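Local coordinates for protein xylanase Y (Bacillus halodurans, PDB 1WU4) that hydrolyses xylooligosaccharides of three or more units, releasing xylose from the reducing end with inversion of anomeric configuration, at residues A[138-141]-A[142-146]; A[91-94]-A[95-99]; A[155-158]-A[159-162]. The protein carries 1 engineered substitution. All blocks are in the same frame, centred on the assembly; numbering follows the deposited sequence.

Overall arrangement
All three interactions are local and sit in series, without nesting or crossing, in the (alpha/alpha)6 barrel of a family 8 glycoside hydrolase. Interactions 2 and 3 each lie within one helix, and interaction 1 spans the C-terminal end of another and the start of its loop. Interaction 2 comes first, in the last turns of helix 85-99. Interaction 1 follows in 127-144 and interaction 3 in the next helix, 154-167. Interactions 1 and 3 touch: Asp146 OD2 lies 2.6 Å from Ser155 OG, a probable hydrogen bond, and Phe138 packs on Ala158, so consecutive helices are tied beside their connecting loop. Trp92 brushes Gln157, linking interaction 2 to interaction 3; interactions 1 and 2 do not touch.

Interaction 1 (A[138-141]-A[142-146]); sequences FFAS and HRWGD
Ser141 OG donates a 2.7 Å hydrogen bond to Asp146 OD1 where helix 127-144 of the (alpha/alpha)6 barrel ends and the chain turns into a loop. The hydroxyl sits anti to the backbone N (chi1 177°) and meets the oxygen from above the carboxylate plane. The other carboxylate oxygen, OD2, is bonded to Ser155 of helix 154-167, so Asp146 bridges two successive helices. The last turn is closed by the amides of His142, Arg143 and Trp144, which reach the carbonyls of Phe138, Phe139 and Ala140. Gly145 N then makes a short 2.7 Å bond to Ser141 O, strongly bent at 131° and arriving from above the carbonyl plane. Gly145 has a positive phi (86°), and here the chain leaves the helix.

The His142 ring lies across the end of the Phe138 carbonyl, whose oxygen stands 3.0 Å from the ring plane, over its centre. Its ND1 is bonded to the Trp379 carbonyl, and Trp379 also receives Arg143 in a cation-pi contact. On another side of the helix the Trp144 indole, its NE1 bonded to Asp83, lies against Ala140: the methyl CB approaches the six-membered ring obliquely, with CZ3 of Trp144 3.5 Å from Ala140 CB.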
loop_
_atom_site.group_PDB
_atom_site.type_symbol
_atom_site.label_atom_id
_atom_site.label_comp_id
_atom_site.label_asym_id
_atom_site.label_seq_id
_atom_site.Cartn_x
_atom_site.Cartn_y
_atom_site.Cartn_z
ATOM N N PHE A 138 -7.518 -11.899 4.265
ATOM C CA PHE A 138 -8.965 -12.023 4.087
ATOM C C PHE A 138 -9.236 -12.421 2.637
ATOM O O PHE A 138 -10.066 -13.286 2.369
ATOM C CB PHE A 138 -9.697 -10.704 4.382
ATOM C CG PHE A 138 -9.940 -10.441 5.847
ATOM C CD1 PHE A 138 -10.588 -11.382 6.647
ATOM C CD2 PHE A 138 -9.554 -9.233 6.418
ATOM C CE1 PHE A 138 -10.846 -11.119 7.993
ATOM C CE2 PHE A 138 -9.808 -8.961 7.762
ATOM C CZ PHE A 138 -10.455 -9.906 8.551
ATOM N N PHE A 139 -8.541 -11.782 1.699
ATOM C CA PHE A 139 -8.730 -12.106 0.287
ATOM C C PHE A 139 -8.343 -13.559 0.005
ATOM O O PHE A 139 -9.025 -14.251 -0.752
ATOM C CB PHE A 139 -7.906 -11.172 -0.609
ATOM C CG PHE A 139 -8.447 -9.762 -0.704
ATOM C CD1 PHE A 139 -9.714 -9.433 -0.228
ATOM C CD2 PHE A 139 -7.687 -8.769 -1.313
ATOM C CE1 PHE A 139 -10.213 -8.130 -0.362
ATOM C CE2 PHE A 139 -8.175 -7.469 -1.453
ATOM C CZ PHE A 139 -9.440 -7.149 -0.978
ATOM N N ALA A 140 -7.255 -14.021 0.618
ATOM C CA ALA A 140 -6.807 -15.398 0.429
ATOM C C ALA A 140 -7.884 -16.361 0.926
ATOM O O ALA A 140 -8.207 -17.350 0.269
ATOM C CB ALA A 140 -5.506 -15.632 1.187
ATOM N N SER A 141 -8.437 -16.071 2.097
ATOM C CA SER A 141 -9.485 -16.909 2.664
ATOM C C SER A 141 -10.676 -16.986 1.717
ATOM O O SER A 141 -11.240 -18.057 1.489
ATOM C CB SER A 141 -9.944 -16.340 4.007
ATOM O OG SER A 141 -11.020 -17.098 4.541
ATOM N N HIS A 142 -11.055 -15.841 1.163
ATOM C CA HIS A 142 -12.200 -15.773 0.268
ATOM C C HIS A 142 -11.991 -16.452 -1.083
ATOM O O HIS A 142 -12.919 -17.052 -1.627
ATOM C CB HIS A 142 -12.605 -14.309 0.087
ATOM C CG HIS A 142 -12.931 -13.623 1.377
ATOM N ND1 HIS A 142 -13.050 -12.255 1.491
ATOM C CD2 HIS A 142 -13.147 -14.124 2.617
ATOM C CE1 HIS A 142 -13.319 -11.941 2.745
ATOM N NE2 HIS A 142 -13.383 -13.057 3.450
ATOM N N ARG A 143 -10.778 -16.378 -1.622
ATOM C CA ARG A 143 -10.506 -17.008 -2.910
ATOM C C ARG A 143 -10.211 -18.498 -2.806
ATOM O O ARG A 143 -10.669 -19.285 -3.637
ATOM C CB ARG A 143 -9.310 -16.352 -3.609
ATOM C CG ARG A 143 -9.484 -14.896 -3.990
ATOM C CD ARG A 143 -8.550 -14.520 -5.142
ATOM N NE ARG A 143 -9.002 -15.101 -6.406
ATOM C CZ ARG A 143 -8.492 -14.808 -7.600
ATOM N NH1 ARG A 143 -7.497 -13.940 -7.712
ATOM N NH2 ARG A 143 -8.993 -15.373 -8.690
ATOM N N TRP A 144 -9.457 -18.883 -1.783
ATOM C CA TRP A 144 -9.034 -20.273 -1.634
ATOM C C TRP A 144 -9.567 -21.054 -0.442
ATOM O O TRP A 144 -9.444 -22.281 -0.399
ATOM C CB TRP A 144 -7.504 -20.319 -1.609
ATOM C CG TRP A 144 -6.867 -19.490 -2.686
ATOM C CD1 TRP A 144 -7.184 -19.494 -4.013
ATOM C CD2 TRP A 144 -5.792 -18.552 -2.534
ATOM N NE1 TRP A 144 -6.375 -18.622 -4.699
ATOM C CE2 TRP A 144 -5.511 -18.030 -3.817
ATOM C CE3 TRP A 144 -5.037 -18.103 -1.441
ATOM C CZ2 TRP A 144 -4.507 -17.081 -4.038
ATOM C CZ3 TRP A 144 -4.037 -17.156 -1.662
ATOM C CH2 TRP A 144 -3.783 -16.658 -2.951
ATOM N N GLY A 145 -10.151 -20.355 0.524
ATOM C CA GLY A 145 -10.659 -21.024 1.706
ATOM C C GLY A 145 -9.550 -21.190 2.728
ATOM O O GLY A 145 -8.377 -21.312 2.366
ATOM N N ASP A 146 -9.914 -21.186 4.004
ATOM C CA ASP A 146 -8.943 -21.339 5.080
ATOM C C ASP A 146 -8.308 -22.722 5.087
ATOM O O ASP A 146 -8.993 -23.736 4.941
ATOM C CB ASP A 146 -9.611 -21.073 6.430
ATOM C CG ASP A 146 -9.613 -19.603 6.802
ATOM O OD1 ASP A 146 -9.442 -18.752 5.902
ATOM O OD2 ASP A 146 -9.794 -19.302 7.999
#

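Interaction 2 (A[91-94]-A[95-99]); sequences IWNW and TMKNM
Ile91 O is gripped twice by Thr95, one turn further along helix 85-99 of the (alpha/alpha)6 barrel: the amide N bonds to it at 2.9 Å, and the hydroxyl OG1 donates to the same oxygen at 2.8 Å. The hydroxyl comes from above the carbonyl plane, while the amide is only modestly tilted from it. Thr95 holds OG1 beside its own N (chi1 -60°), which folds the hydroxyl back onto the preceding turn and gives the hydroxyl of this buried residue a partner. Regular helical bonds continue from Met96, Lys97 and Asn98, and Met99 N to Thr95 O closes a helical turn within 95-99.

Two tryptophans carry the packing. Over one face of the Trp92 indole lies Met96, side by side with it and pointing the same way; its CG makes a CH-pi contact 3.7 Å from the centroid of the six-membered ring. Bends in the methionine chain then place SD obliquely above the ring, a Met-aromatic contact. Trp92 NE1 is bonded to the Pro151 carbonyl, which probably limits the indole's rotation.

Trp94 is met over a face by Asn98, the ring and amide planes standing 70° apart. Asn98 OD1 hangs 3.2 Å above the indole plane, over its centre, and Asn98 CB makes a second CH-pi contact with the six-membered ring. Met99, whose side chain is about 8 Å from that of Glu70, the probable proton donor, reaches the edge of the same indole: its SD lies in the ring plane, 3.9 Å from CZ3 of Trp94.

Outside these rings, a water accepts from Asn93 ND2, which is also bonded to the Asp55 carbonyl, and, weakly at 3.4 Å, from Lys97 NZ.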
loop_
_atom_site.group_PDB
_atom_site.type_symbol
_atom_site.label_atom_id
_atom_site.label_comp_id
_atom_site.label_asym_id
_atom_site.label_seq_id
_atom_site.Cartn_x
_atom_site.Cartn_y
_atom_site.Cartn_z
ATOM N N ILE A 91 5.416 -16.794 0.764
ATOM C CA ILE A 91 5.708 -15.517 1.409
ATOM C C ILE A 91 5.159 -15.456 2.836
ATOM O O ILE A 91 5.860 -15.048 3.764
ATOM C CB ILE A 91 5.114 -14.342 0.592
ATOM C CG1 ILE A 91 5.788 -14.270 -0.782
ATOM C CG2 ILE A 91 5.300 -13.031 1.348
ATOM C CD1 ILE A 91 5.146 -13.271 -1.731
ATOM N N TRP A 92 3.904 -15.858 3.009
ATOM C CA TRP A 92 3.277 -15.836 4.325
ATOM C C TRP A 92 4.010 -16.778 5.282
ATOM O O TRP A 92 4.188 -16.468 6.458
ATOM C CB TRP A 92 1.804 -16.233 4.193
ATOM C CG TRP A 92 1.038 -16.290 5.483
ATOM C CD1 TRP A 92 0.225 -17.305 5.896
ATOM C CD2 TRP A 92 0.978 -15.286 6.511
ATOM N NE1 TRP A 92 -0.338 -17.000 7.111
ATOM C CE2 TRP A 92 0.106 -15.768 7.512
ATOM C CE3 TRP A 92 1.574 -14.028 6.682
ATOM C CZ2 TRP A 92 -0.187 -15.038 8.671
ATOM C CZ3 TRP A 92 1.281 -13.300 7.838
ATOM C CH2 TRP A 92 0.408 -13.812 8.816
ATOM N N ASN A 93 4.446 -17.925 4.771
ATOM C CA ASN A 93 5.167 -18.886 5.595
ATOM C C ASN A 93 6.482 -18.274 6.089
ATOM O O ASN A 93 6.824 -18.393 7.266
ATOM C CB ASN A 93 5.433 -20.166 4.796
ATOM C CG ASN A 93 5.966 -21.292 5.660
ATOM O OD1 ASN A 93 5.497 -21.507 6.780
ATOM N ND2 ASN A 93 6.943 -22.028 5.138
ATOM N N TRP A 94 7.209 -17.610 5.193
ATOM C CA TRP A 94 8.475 -16.977 5.556
ATOM C C TRP A 94 8.208 -15.895 6.600
ATOM O O TRP A 94 8.947 -15.750 7.575
ATOM C CB TRP A 94 9.119 -16.336 4.323
ATOM C CG TRP A 94 10.604 -16.078 4.435
ATOM C CD1 TRP A 94 11.609 -16.873 3.956
ATOM C CD2 TRP A 94 11.247 -14.933 5.019
ATOM N NE1 TRP A 94 12.831 -16.294 4.195
ATOM C CE2 TRP A 94 12.641 -15.104 4.846
ATOM C CE3 TRP A 94 10.783 -13.778 5.669
ATOM C CZ2 TRP A 94 13.575 -14.165 5.299
ATOM C CZ3 TRP A 94 11.715 -12.843 6.119
ATOM C CH2 TRP A 94 13.097 -13.045 5.929
ATOM N N THR A 95 7.142 -15.134 6.376
ATOM C CA THR A 95 6.748 -14.055 7.271
ATOM C C THR A 95 6.475 -14.552 8.689
ATOM O O THR A 95 6.986 -13.995 9.661
ATOM C CB THR A 95 5.489 -13.347 6.731
ATOM O OG1 THR A 95 5.770 -12.802 5.437
ATOM C CG2 THR A 95 5.059 -12.226 7.666
ATOM N N MET A 96 5.663 -15.594 8.806
ATOM C CA MET A 96 5.336 -16.143 10.114
ATOM C C MET A 96 6.534 -16.798 10.790
ATOM O O MET A 96 6.689 -16.723 12.008
ATOM C CB MET A 96 4.199 -17.159 9.989
ATOM C CG MET A 96 2.815 -16.532 9.891
ATOM S SD MET A 96 2.443 -15.501 11.328
ATOM C CE MET A 96 2.636 -16.684 12.643
ATOM N N LYS A 97 7.387 -17.427 9.996
ATOM C CA LYS A 97 8.556 -18.106 10.530
ATOM C C LYS A 97 9.652 -17.163 11.024
ATOM O O LYS A 97 10.210 -17.360 12.104
ATOM C CB LYS A 97 9.130 -19.035 9.458
ATOM C CG LYS A 97 10.293 -19.897 9.918
ATOM C CD LYS A 97 10.861 -20.708 8.760
ATOM C CE LYS A 97 9.790 -21.559 8.086
ATOM N NZ LYS A 97 9.150 -22.525 9.025
ATOM N N ASN A 98 9.941 -16.124 10.247
ATOM C CA ASN A 98 11.019 -15.199 10.581
ATOM C C ASN A 98 10.663 -13.804 11.084
ATOM O O ASN A 98 11.472 -13.173 11.762
ATOM C CB ASN A 98 11.932 -15.041 9.362
ATOM C CG ASN A 98 12.472 -16.362 8.860
ATOM O OD1 ASN A 98 12.358 -16.685 7.677
ATOM N ND2 ASN A 98 13.071 -17.133 9.757
ATOM N N MET A 99 9.471 -13.315 10.762
ATOM C CA MET A 99 9.106 -11.964 11.162
ATOM C C MET A 99 8.152 -11.843 12.345
ATOM O O MET A 99 8.251 -10.893 13.119
ATOM C CB MET A 99 8.542 -11.217 9.947
ATOM C CG MET A 99 9.412 -11.372 8.701
ATOM S SD MET A 99 8.837 -10.452 7.255
ATOM C CE MET A 99 9.935 -9.044 7.310
HETATM O O HOH W 1 8.021 -24.358 6.415
#

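Interaction 3 (A[155-158]-A[159-162]); sequences SEQA and RKLL
Ser155 opens this stretch of helix 154-167 of the (alpha/alpha)6 barrel and faces Arg159 one turn on. Ser155 O accepts Arg159 N at 3.0 Å and lies over one face of the guanidinium, 3.5 Å from the plane and offset toward the rim. Arg159 lies there because its chain bends at chi3 (-63°), curling the head back along the helix. NH1 of Arg159 thereby rests 3.4 Å from Ser155 CB, while the hydroxyl of Ser155 is bonded to Asp146 of the loop after helix 127-144.

Glu156 receives Lys160 N on its carbonyl, and its CA sits over the same guanidinium face as the Ser155 oxygen. Glu156 CG is 3.7 Å from NH2 of Arg159, but the carboxylate passes on to Asn153, with OE1 5.1 Å from NH2 of Arg159, too far for a salt bridge, so any attraction is probably weak.

Gln157 runs side by side with Lys160, both chains pointing the same way and OE1 of Gln157 4.0 Å from CE of Lys160. Gln157 NE2 is bonded to Asn153, and Gln157 O takes the amide of Leu161. Ala158 O accepts Leu162 N and lies 3.4 Å from CG of Leu162.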
loop_
_atom_site.group_PDB
_atom_site.type_symbol
_atom_site.label_atom_id
_atom_site.label_comp_id
_atom_site.label_asym_id
_atom_site.label_seq_id
_atom_site.Cartn_x
_atom_site.Cartn_y
_atom_site.Cartn_z
ATOM N N SER A 155 -8.304 -16.455 7.363
ATOM C CA SER A 155 -9.230 -15.538 8.023
ATOM C C SER A 155 -9.016 -15.422 9.529
ATOM O O SER A 155 -9.188 -14.343 10.096
ATOM C CB SER A 155 -10.684 -15.925 7.728
ATOM O OG SER A 155 -11.063 -17.099 8.417
ATOM N N GLU A 156 -8.643 -16.522 10.180
ATOM C CA GLU A 156 -8.400 -16.483 11.618
ATOM C C GLU A 156 -7.149 -15.659 11.899
ATOM O O GLU A 156 -7.082 -14.924 12.885
ATOM C CB GLU A 156 -8.211 -17.891 12.184
ATOM C CG GLU A 156 -9.414 -18.796 12.037
ATOM C CD GLU A 156 -9.235 -20.091 12.791
ATOM O OE1 GLU A 156 -9.403 -20.080 14.028
ATOM O OE2 GLU A 156 -8.912 -21.112 12.149
ATOM N N GLN A 157 -6.152 -15.793 11.029
ATOM C CA GLN A 157 -4.911 -15.046 11.179
ATOM C C GLN A 157 -5.197 -13.552 11.036
ATOM O O GLN A 157 -4.692 -12.737 11.807
ATOM C CB GLN A 157 -3.901 -15.483 10.114
ATOM C CG GLN A 157 -3.389 -16.916 10.253
ATOM C CD GLN A 157 -2.591 -17.138 11.525
ATOM O OE1 GLN A 157 -1.902 -16.238 12.006
ATOM N NE2 GLN A 157 -2.663 -18.350 12.068
ATOM N N ALA A 158 -6.018 -13.206 10.048
ATOM C CA ALA A 158 -6.373 -11.813 9.797
ATOM C C ALA A 158 -7.112 -11.192 10.975
ATOM O O ALA A 158 -6.769 -10.096 11.414
ATOM C CB ALA A 158 -7.223 -11.708 8.541
ATOM N N ARG A 159 -8.122 -11.890 11.487
ATOM C CA ARG A 159 -8.896 -11.368 12.611
ATOM C C ARG A 159 -8.053 -11.258 13.872
ATOM O O ARG A 159 -8.193 -10.311 14.645
ATOM C CB ARG A 159 -10.124 -12.246 12.874
ATOM C CG ARG A 159 -11.161 -12.197 11.755
ATOM C CD ARG A 159 -12.491 -12.805 12.190
ATOM N NE ARG A 159 -12.380 -14.224 12.510
ATOM C CZ ARG A 159 -12.459 -15.204 11.616
ATOM N NH1 ARG A 159 -12.654 -14.927 10.334
ATOM N NH2 ARG A 159 -12.335 -16.468 12.004
ATOM N N LYS A 160 -7.168 -12.227 14.073
ATOM C CA LYS A 160 -6.292 -12.233 15.236
ATOM C C LYS A 160 -5.362 -11.021 15.184
ATOM O O LYS A 160 -5.192 -10.300 16.171
ATOM C CB LYS A 160 -5.456 -13.515 15.239
ATOM C CG LYS A 160 -4.574 -13.702 16.457
ATOM C CD LYS A 160 -3.416 -14.655 16.162
ATOM C CE LYS A 160 -3.869 -15.930 15.457
ATOM N NZ LYS A 160 -4.890 -16.690 16.229
ATOM N N LEU A 161 -4.761 -10.800 14.020
ATOM C CA LEU A 161 -3.844 -9.683 13.850
ATOM C C LEU A 161 -4.542 -8.345 14.069
ATOM O O LEU A 161 -4.033 -7.482 14.784
ATOM C CB LEU A 161 -3.217 -9.725 12.455
ATOM C CG LEU A 161 -2.199 -8.626 12.136
ATOM C CD1 LEU A 161 -1.081 -8.620 13.177
ATOM C CD2 LEU A 161 -1.636 -8.858 10.739
ATOM N N LEU A 162 -5.711 -8.171 13.462
ATOM C CA LEU A 162 -6.427 -6.916 13.629
ATOM C C LEU A 162 -6.885 -6.720 15.071
ATOM O O LEU A 162 -7.031 -5.588 15.534
ATOM C CB LEU A 162 -7.607 -6.841 12.661
ATOM C CG LEU A 162 -7.200 -6.700 11.189
ATOM C CD1 LEU A 162 -8.444 -6.571 10.330
ATOM C CD2 LEU A 162 -6.294 -5.486 11.015
#